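FAD-binding oxidoreductase (Gulosibacter chungangensis, PDB 7PBI) binds FAD through a covalent histidyl link, probably oxidises organic substrates with it, and holds isoeugenol beside the flavin. Local coordinates at residues V281-A286 and D426-F431; A393-Y398 and I441-Y446. One frame throughout, in Å; residues are numbered along the deposited sequence.

Contact 1 (V281-A286 and D426-F431); sequences VTFDAA and DYLAQF. With H7Y (isoeugenol), chain L.
With chi1 at -155°, CG roughly anti to the backbone N, Phe283 sends its ring out from the helix across strand 426-431; Leu428, its CG anti to the carbonyl carbon (chi1 -77°), raises its branch to meet it. The two side chains cross at about a right angle. Leu428 CD2 sits over one ring face in a CH-pi contact, 4.1 Å from the Phe283 centroid and 18° off the normal, while CB of Leu428 meets Phe283 CD2 at 3.7 Å. From the helix, two further aliphatic contacts reach the leucine: Thr282 CG2 touches Leu428 CD1 at 3.8 Å, and Ala286 CB approaches Leu428 CD2 at 4.0 Å. No hydrogen bond joins the segments directly; Asn280 bridges them instead, OD1 receiving Phe283 N and ND2 reaching Tyr427 O. At the ring's far end, Phe283 CZ touches the terminal isoeugenol carbon CAA, which also lies 3.3 Å from Gln430 OE1. Were Phe283 an alanine, Leu428 CD2 would probably lose its aromatic face and a gap would open beside the propenyl tail. The direct helix-strand contact is thus one of dispersion and CH-pi forces, the polar link left to Asn280, and Phe283 gives the ligand's tail an apolar wall.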
loop_
_atom_site.group_PDB
_atom_site.type_symbol
_atom_site.label_atom_id
_atom_site.label_comp_id
_atom_site.label_asym_id
_atom_site.label_seq_id
_atom_site.Cartn_x
_atom_site.Cartn_y
_atom_site.Cartn_z
ATOM N N VAL B 281 18.322 -12.006 -24.973
ATOM C CA VAL B 281 19.568 -12.813 -24.979
ATOM C C VAL B 281 20.734 -11.907 -24.577
ATOM O O VAL B 281 21.631 -12.403 -23.843
ATOM C CB VAL B 281 19.788 -13.480 -26.345
ATOM C CG1 VAL B 281 20.011 -12.459 -27.463
ATOM C CG2 VAL B 281 20.906 -14.505 -26.263
ATOM N N THR B 282 20.736 -10.644 -25.034
ATOM C CA THR B 282 21.848 -9.691 -24.765
ATOM C C THR B 282 22.000 -9.501 -23.253
ATOM O O THR B 282 23.153 -9.385 -22.787
ATOM C CB THR B 282 21.661 -8.319 -25.418
ATOM O OG1 THR B 282 21.376 -8.477 -26.807
ATOM C CG2 THR B 282 22.903 -7.470 -25.271
ATOM N N PHE B 283 20.892 -9.468 -22.507
ATOM C CA PHE B 283 20.960 -9.297 -21.039
ATOM C C PHE B 283 21.694 -10.498 -20.443
ATOM O O PHE B 283 22.589 -10.312 -19.623
ATOM C CB PHE B 283 19.587 -9.139 -20.391
ATOM C CG PHE B 283 19.649 -8.401 -19.076
ATOM C CD1 PHE B 283 20.544 -8.776 -18.081
ATOM C CD2 PHE B 283 18.829 -7.308 -18.838
ATOM C CE1 PHE B 283 20.611 -8.084 -16.883
ATOM C CE2 PHE B 283 18.889 -6.623 -17.634
ATOM C CZ PHE B 283 19.791 -7.002 -16.667
ATOM N N ASP B 284 21.304 -11.706 -20.823
ATOM C CA ASP B 284 21.843 -12.932 -20.191
ATOM C C ASP B 284 23.305 -13.088 -20.605
ATOM O O ASP B 284 24.115 -13.459 -19.743
ATOM C CB ASP B 284 20.993 -14.164 -20.510
ATOM C CG ASP B 284 19.983 -14.521 -19.427
ATOM O OD1 ASP B 284 19.831 -13.744 -18.459
ATOM O OD2 ASP B 284 19.359 -15.585 -19.548
ATOM N N ALA B 285 23.649 -12.792 -21.855
ATOM C CA ALA B 285 25.055 -12.845 -22.326
ATOM C C ALA B 285 25.955 -12.023 -21.387
ATOM O O ALA B 285 26.937 -12.593 -20.842
ATOM C CB ALA B 285 25.154 -12.360 -23.754
ATOM N N ALA B 286 25.605 -10.748 -21.173
ATOM C CA ALA B 286 26.390 -9.739 -20.421
ATOM C C ALA B 286 26.662 -10.177 -18.979
ATOM O O ALA B 286 27.606 -9.629 -18.376
ATOM C CB ALA B 286 25.663 -8.422 -20.444
ATOM N N ASP B 426 23.868 -0.467 -27.003
ATOM C CA ASP B 426 23.399 -1.846 -26.743
ATOM C C ASP B 426 22.128 -1.762 -25.897
ATOM O O ASP B 426 22.027 -0.847 -25.052
ATOM C CB ASP B 426 24.518 -2.670 -26.108
ATOM C CG ASP B 426 25.575 -3.128 -27.103
ATOM O OD1 ASP B 426 25.300 -3.099 -28.327
ATOM O OD2 ASP B 426 26.652 -3.536 -26.653
ATOM N N TYR B 427 21.187 -2.671 -26.135
ATOM C CA TYR B 427 19.841 -2.655 -25.512
ATOM C C TYR B 427 19.596 -3.995 -24.824
ATOM O O TYR B 427 19.258 -4.977 -25.495
ATOM C CB TYR B 427 18.773 -2.321 -26.556
ATOM C CG TYR B 427 17.352 -2.585 -26.127
ATOM C CD1 TYR B 427 16.938 -2.396 -24.814
ATOM C CD2 TYR B 427 16.411 -3.019 -27.045
ATOM C CE1 TYR B 427 15.625 -2.628 -24.430
ATOM C CE2 TYR B 427 15.098 -3.260 -26.674
ATOM C CZ TYR B 427 14.701 -3.052 -25.367
ATOM O OH TYR B 427 13.410 -3.315 -25.025
ATOM N N LEU B 428 19.763 -4.004 -23.506
ATOM C CA LEU B 428 19.415 -5.147 -22.629
ATOM C C LEU B 428 17.978 -4.960 -22.159
ATOM O O LEU B 428 17.687 -3.885 -21.641
ATOM C CB LEU B 428 20.375 -5.194 -21.443
ATOM C CG LEU B 428 21.764 -5.754 -21.738
ATOM C CD1 LEU B 428 22.577 -4.809 -22.611
ATOM C CD2 LEU B 428 22.495 -6.028 -20.440
ATOM N N ALA B 429 17.120 -5.959 -22.365
ATOM C CA ALA B 429 15.647 -5.864 -22.201
ATOM C C ALA B 429 15.176 -6.886 -21.174
ATOM O O ALA B 429 15.556 -8.061 -21.280
ATOM C CB ALA B 429 14.955 -6.092 -23.517
ATOM N N GLN B 430 14.355 -6.451 -20.228
ATOM C CA GLN B 430 13.749 -7.348 -19.216
ATOM C C GLN B 430 12.319 -6.880 -18.939
ATOM O O GLN B 430 12.161 -5.756 -18.427
ATOM C CB GLN B 430 14.605 -7.357 -17.953
ATOM C CG GLN B 430 13.944 -8.042 -16.770
ATOM C CD GLN B 430 14.949 -8.530 -15.752
ATOM O OE1 GLN B 430 15.104 -7.967 -14.665
ATOM N NE2 GLN B 430 15.636 -9.609 -16.093
ATOM N N PHE B 431 11.327 -7.704 -19.284
ATOM C CA PHE B 431 9.910 -7.504 -18.904
ATOM C C PHE B 431 9.650 -8.280 -17.620
ATOM O O PHE B 431 10.183 -9.376 -17.433
ATOM C CB PHE B 431 8.968 -7.919 -20.028
ATOM C CG PHE B 431 9.194 -7.146 -21.298
ATOM C CD1 PHE B 431 10.245 -7.465 -22.144
ATOM C CD2 PHE B 431 8.368 -6.089 -21.638
ATOM C CE1 PHE B 431 10.457 -6.740 -23.308
ATOM C CE2 PHE B 431 8.582 -5.365 -22.801
ATOM C CZ PHE B 431 9.630 -5.686 -23.633
HETATM C CAA H7Y L . 17.807 -6.034 -14.345
HETATM C CAD H7Y L . 16.816 -5.227 -13.545
HETATM C CAE H7Y L . 16.948 -3.697 -13.523
HETATM C CAJ H7Y L . 16.052 -2.944 -12.786
HETATM C CAH H7Y L . 14.969 -3.628 -12.297
HETATM C CAF H7Y L . 16.195 -1.574 -12.520
HETATM C CAG H7Y L . 15.247 -0.910 -11.752
HETATM C CAK H7Y L . 14.164 -1.616 -11.256
HETATM O OAC H7Y L . 13.216 -1.011 -10.490
HETATM C CAL H7Y L . 14.025 -2.984 -11.534
HETATM O OAI H7Y L . 12.946 -3.678 -11.038
HETATM C CAB H7Y L . 12.903 -5.136 -11.218
#

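Contact 2 (A393-Y398 and I441-Y446); sequences AGHFFY and ICLPLY. With FAD (flavin-adenine dinucleotide), chain K; H7Y (isoeugenol), chain L.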
loop_
_atom_site.group_PDB
_atom_site.type_symbol
_atom_site.label_atom_id
_atom_site.label_comp_id
_atom_site.label_asym_id
_atom_site.label_seq_id
_atom_site.Cartn_x
_atom_site.Cartn_y
_atom_site.Cartn_z
ATOM N N ALA B 393 31.489 0.046 -19.050
ATOM C CA ALA B 393 30.065 -0.204 -19.340
ATOM C C ALA B 393 29.241 0.172 -18.112
ATOM O O ALA B 393 29.429 -0.453 -17.048
ATOM C CB ALA B 393 29.853 -1.646 -19.709
ATOM N N GLY B 394 28.371 1.159 -18.272
ATOM C CA GLY B 394 27.359 1.527 -17.271
ATOM C C GLY B 394 26.001 1.693 -17.924
ATOM O O GLY B 394 25.948 1.773 -19.173
ATOM N N HIS B 395 24.944 1.775 -17.114
ATOM C CA HIS B 395 23.546 1.855 -17.597
ATOM C C HIS B 395 22.854 3.131 -17.109
ATOM O O HIS B 395 23.443 3.902 -16.317
ATOM C CB HIS B 395 22.793 0.592 -17.191
ATOM C CG HIS B 395 22.869 0.324 -15.733
ATOM N ND1 HIS B 395 22.477 1.265 -14.802
ATOM C CD2 HIS B 395 23.304 -0.760 -15.051
ATOM C CE1 HIS B 395 22.657 0.775 -13.590
ATOM N NE2 HIS B 395 23.134 -0.504 -13.705
ATOM N N PHE B 396 21.625 3.311 -17.600
ATOM C CA PHE B 396 20.835 4.567 -17.583
ATOM C C PHE B 396 19.395 4.234 -17.964
ATOM O O PHE B 396 19.075 4.234 -19.164
ATOM C CB PHE B 396 21.424 5.563 -18.579
ATOM C CG PHE B 396 20.861 6.949 -18.477
ATOM C CD1 PHE B 396 21.212 7.772 -17.418
ATOM C CD2 PHE B 396 20.007 7.439 -19.451
ATOM C CE1 PHE B 396 20.713 9.064 -17.332
ATOM C CE2 PHE B 396 19.514 8.733 -19.370
ATOM C CZ PHE B 396 19.860 9.539 -18.306
ATOM N N PHE B 397 18.565 3.958 -16.962
ATOM C CA PHE B 397 17.301 3.202 -17.105
ATOM C C PHE B 397 16.206 4.021 -17.791
ATOM O O PHE B 397 15.981 5.197 -17.475
ATOM C CB PHE B 397 16.817 2.764 -15.733
ATOM C CG PHE B 397 17.603 1.628 -15.150
ATOM C CD1 PHE B 397 17.594 0.390 -15.757
ATOM C CD2 PHE B 397 18.322 1.787 -13.979
ATOM C CE1 PHE B 397 18.300 -0.667 -15.212
ATOM C CE2 PHE B 397 19.029 0.730 -13.430
ATOM C CZ PHE B 397 19.022 -0.494 -14.053
ATOM N N TYR B 398 15.530 3.367 -18.726
ATOM C CA TYR B 398 14.195 3.732 -19.243
ATOM C C TYR B 398 13.228 2.632 -18.792
ATOM O O TYR B 398 13.342 1.503 -19.300
ATOM C CB TYR B 398 14.264 3.875 -20.762
ATOM C CG TYR B 398 12.922 3.964 -21.438
ATOM C CD1 TYR B 398 12.078 5.035 -21.201
ATOM C CD2 TYR B 398 12.484 2.980 -22.306
ATOM C CE1 TYR B 398 10.841 5.137 -21.819
ATOM C CE2 TYR B 398 11.255 3.067 -22.939
ATOM C CZ TYR B 398 10.426 4.146 -22.687
ATOM O OH TYR B 398 9.204 4.245 -23.278
ATOM N N ILE B 441 11.831 -2.870 -18.384
ATOM C CA ILE B 441 13.189 -2.365 -18.031
ATOM C C ILE B 441 14.049 -2.295 -19.297
ATOM O O ILE B 441 14.482 -3.352 -19.780
ATOM C CB ILE B 441 13.830 -3.269 -16.972
ATOM C CG1 ILE B 441 12.978 -3.306 -15.705
ATOM C CG2 ILE B 441 15.262 -2.842 -16.699
ATOM C CD1 ILE B 441 12.907 -1.984 -14.969
ATOM N N CYS B 442 14.308 -1.095 -19.808
ATOM C CA CYS B 442 15.344 -0.859 -20.846
ATOM C C CYS B 442 16.661 -0.494 -20.155
ATOM O O CYS B 442 16.746 0.625 -19.618
ATOM C CB CYS B 442 14.979 0.259 -21.803
ATOM S SG CYS B 442 16.417 0.776 -22.767
ATOM N N LEU B 443 17.624 -1.419 -20.144
ATOM C CA LEU B 443 18.961 -1.244 -19.514
ATOM C C LEU B 443 19.997 -1.048 -20.622
ATOM O O LEU B 443 20.558 -2.024 -21.133
ATOM C CB LEU B 443 19.264 -2.483 -18.659
ATOM C CG LEU B 443 20.480 -2.411 -17.728
ATOM C CD1 LEU B 443 20.509 -3.601 -16.777
ATOM C CD2 LEU B 443 21.789 -2.350 -18.491
ATOM N N PRO B 444 20.296 0.208 -21.035
ATOM C CA PRO B 444 21.311 0.444 -22.056
ATOM C C PRO B 444 22.697 0.234 -21.443
ATOM O O PRO B 444 22.853 0.404 -20.263
ATOM C CB PRO B 444 21.109 1.909 -22.426
ATOM C CG PRO B 444 20.665 2.520 -21.118
ATOM C CD PRO B 444 19.774 1.466 -20.485
ATOM N N LEU B 445 23.660 -0.171 -22.249
ATOM C CA LEU B 445 25.069 -0.239 -21.808
ATOM C C LEU B 445 25.871 0.717 -22.686
ATOM O O LEU B 445 25.923 0.495 -23.912
ATOM C CB LEU B 445 25.567 -1.684 -21.897
ATOM C CG LEU B 445 25.173 -2.587 -20.728
ATOM C CD1 LEU B 445 25.763 -3.972 -20.910
ATOM C CD2 LEU B 445 25.635 -2.021 -19.396
ATOM N N TYR B 446 26.420 1.764 -22.077
ATOM C CA TYR B 446 27.199 2.805 -22.785
ATOM C C TYR B 446 28.547 2.976 -22.072
ATOM O O TYR B 446 28.724 2.505 -20.939
ATOM C CB TYR B 446 26.378 4.097 -22.904
ATOM C CG TYR B 446 26.235 4.826 -21.597
ATOM C CD1 TYR B 446 25.314 4.427 -20.645
ATOM C CD2 TYR B 446 27.091 5.862 -21.281
ATOM C CE1 TYR B 446 25.236 5.049 -19.413
ATOM C CE2 TYR B 446 27.026 6.497 -20.053
ATOM C CZ TYR B 446 26.096 6.091 -19.117
ATOM O OH TYR B 446 26.053 6.731 -17.915
HETATM P PA FAD K . 20.206 4.847 -2.047
HETATM O O1A FAD K . 21.145 5.446 -3.045
HETATM O O2A FAD K . 20.683 4.832 -0.636
HETATM O O5B FAD K . 18.789 5.579 -2.111
HETATM C C5B FAD K . 18.210 5.967 -3.372
HETATM C C4B FAD K . 17.429 7.236 -3.175
HETATM O O4B FAD K . 16.378 7.015 -2.198
HETATM C C3B FAD K . 18.212 8.430 -2.620
HETATM O O3B FAD K . 18.844 9.178 -3.648
HETATM C C2B FAD K . 17.096 9.241 -1.960
HETATM O O2B FAD K . 16.339 9.963 -2.908
HETATM C C1B FAD K . 16.253 8.132 -1.339
HETATM N N9A FAD K . 16.682 7.729 -0.011
HETATM C C8A FAD K . 17.491 6.668 0.288
HETATM N N7A FAD K . 17.728 6.540 1.572
HETATM C C5A FAD K . 17.030 7.586 2.148
HETATM C C6A FAD K . 16.887 7.986 3.484
HETATM N N6A FAD K . 17.454 7.347 4.506
HETATM N N1A FAD K . 16.130 9.085 3.717
HETATM C C2A FAD K . 15.569 9.711 2.673
HETATM N N3A FAD K . 15.624 9.410 1.378
HETATM C C4A FAD K . 16.385 8.326 1.180
HETATM N N1 FAD K . 16.934 -1.609 -8.539
HETATM C C2 FAD K . 15.891 -2.353 -8.134
HETATM O O2 FAD K . 15.047 -1.890 -7.365
HETATM N N3 FAD K . 15.728 -3.642 -8.513
HETATM C C4 FAD K . 16.594 -4.267 -9.365
HETATM O O4 FAD K . 16.400 -5.438 -9.660
HETATM C C4X FAD K . 17.701 -3.514 -9.837
HETATM N N5 FAD K . 18.544 -4.080 -10.660
HETATM C C5X FAD K . 19.601 -3.330 -11.093
HETATM C C6 FAD K . 20.517 -3.938 -11.966
HETATM C C7 FAD K . 21.615 -3.262 -12.437
HETATM C C7M FAD K . 22.569 -3.960 -13.370
HETATM C C8 FAD K . 21.822 -1.923 -12.042
HETATM C C8M FAD K . 23.007 -1.155 -12.564
HETATM C C9 FAD K . 20.938 -1.310 -11.187
HETATM C C9A FAD K . 19.814 -1.993 -10.692
HETATM N N10 FAD K . 18.890 -1.414 -9.816
HETATM C C10 FAD K . 17.806 -2.156 -9.358
HETATM C "C1'" FAD K . 19.086 -0.028 -9.333
HETATM C "C2'" FAD K . 19.928 0.028 -8.034
HETATM O "O2'" FAD K . 21.059 -0.863 -8.123
HETATM C "C3'" FAD K . 19.157 -0.356 -6.761
HETATM O "O3'" FAD K . 17.818 0.113 -6.804
HETATM C "C4'" FAD K . 19.805 0.118 -5.455
HETATM O "O4'" FAD K . 19.288 -0.647 -4.366
HETATM C "C5'" FAD K . 19.554 1.572 -5.134
HETATM O "O5'" FAD K . 20.685 2.089 -4.382
HETATM P P FAD K . 20.663 2.066 -2.784
HETATM O O1P FAD K . 22.075 2.291 -2.342
HETATM O O2P FAD K . 19.941 0.856 -2.289
HETATM O O3P FAD K . 19.774 3.369 -2.488
HETATM C CAA H7Y L . 17.807 -6.034 -14.345
HETATM C CAD H7Y L . 16.816 -5.227 -13.545
HETATM C CAE H7Y L . 16.948 -3.697 -13.523
HETATM C CAJ H7Y L . 16.052 -2.944 -12.786
HETATM C CAH H7Y L . 14.969 -3.628 -12.297
HETATM C CAF H7Y L . 16.195 -1.574 -12.520
HETATM C CAG H7Y L . 15.247 -0.910 -11.752
HETATM C CAK H7Y L . 14.164 -1.616 -11.256
HETATM O OAC H7Y L . 13.216 -1.011 -10.490
HETATM C CAL H7Y L . 14.025 -2.984 -11.534
HETATM O OAI H7Y L . 12.946 -3.678 -11.038
HETATM C CAB H7Y L . 12.903 -5.136 -11.218
#
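Gly394 O receives Tyr446 N at 2.9 Å, nearly along the C=O axis, and Leu445 CA adds a CA-H...O contact to the same oxygen. Gly394 N returns a bond to Tyr446 O, completing an antiparallel hydrogen-bonded pair; a second pair, Tyr398 with Cys442, closes the other end, with Cys442 N 2.8 Å from Tyr398 O. Between them no N-H...O bond joins the backbones; His395 CA makes a CA-H...O contact to Pro444 O, and side chains do the rest: Pro444, lacking an N-H, sets its ring against Phe396 and its carbonyl. His395 takes the position between backbone N and carbonyl carbon (chi1 54°), its CB packing on Leu443 CD2 while NE2 is bonded covalently to FAD C8M. One face of the Phe397 ring receives isoeugenol CAF, 3.4 Å from Phe397 CZ, whereas its edge is directed at flavin C9, 3.5 Å from that same CZ. Ile441 CG2 reaches isoeugenol CAE at 3.7 Å, and Leu443 CG supports Phe397 CE1 at 3.8 Å. The backbone bonds therefore fix the segment that carries the histidyl-flavin link, a linkage that generally tends to raise flavin redox potential, and Phe397 and Ile441 shape an apolar site for an aromatic ligand.

Overall arrangement
Centred about 10 Å apart, both contacts reach one eight-stranded antiparallel sheet, in which strands 426-433 and 438-447 are neighbours. Their segments alternate along the chain: 281-286, 393-398, 426-431, then 441-446. Leu428 O and Gln430 O probably accept hydrogen bonds from Leu443 N and Ile441 N, coupling contact 1 to contact 2, and Phe283 CZ packs on Leu443 CD1. Across the sheet the order here is 277-280, 426-433, 438-447 and 393-402, the last bearing the covalent flavin; helix 281-286 directly follows the first of these and packs against the strands. Both contacts touch isoeugenol, which illustrates how segments distant in sequence, assembled on one sheet, can line a single ligand pocket beside a tethered cofactor.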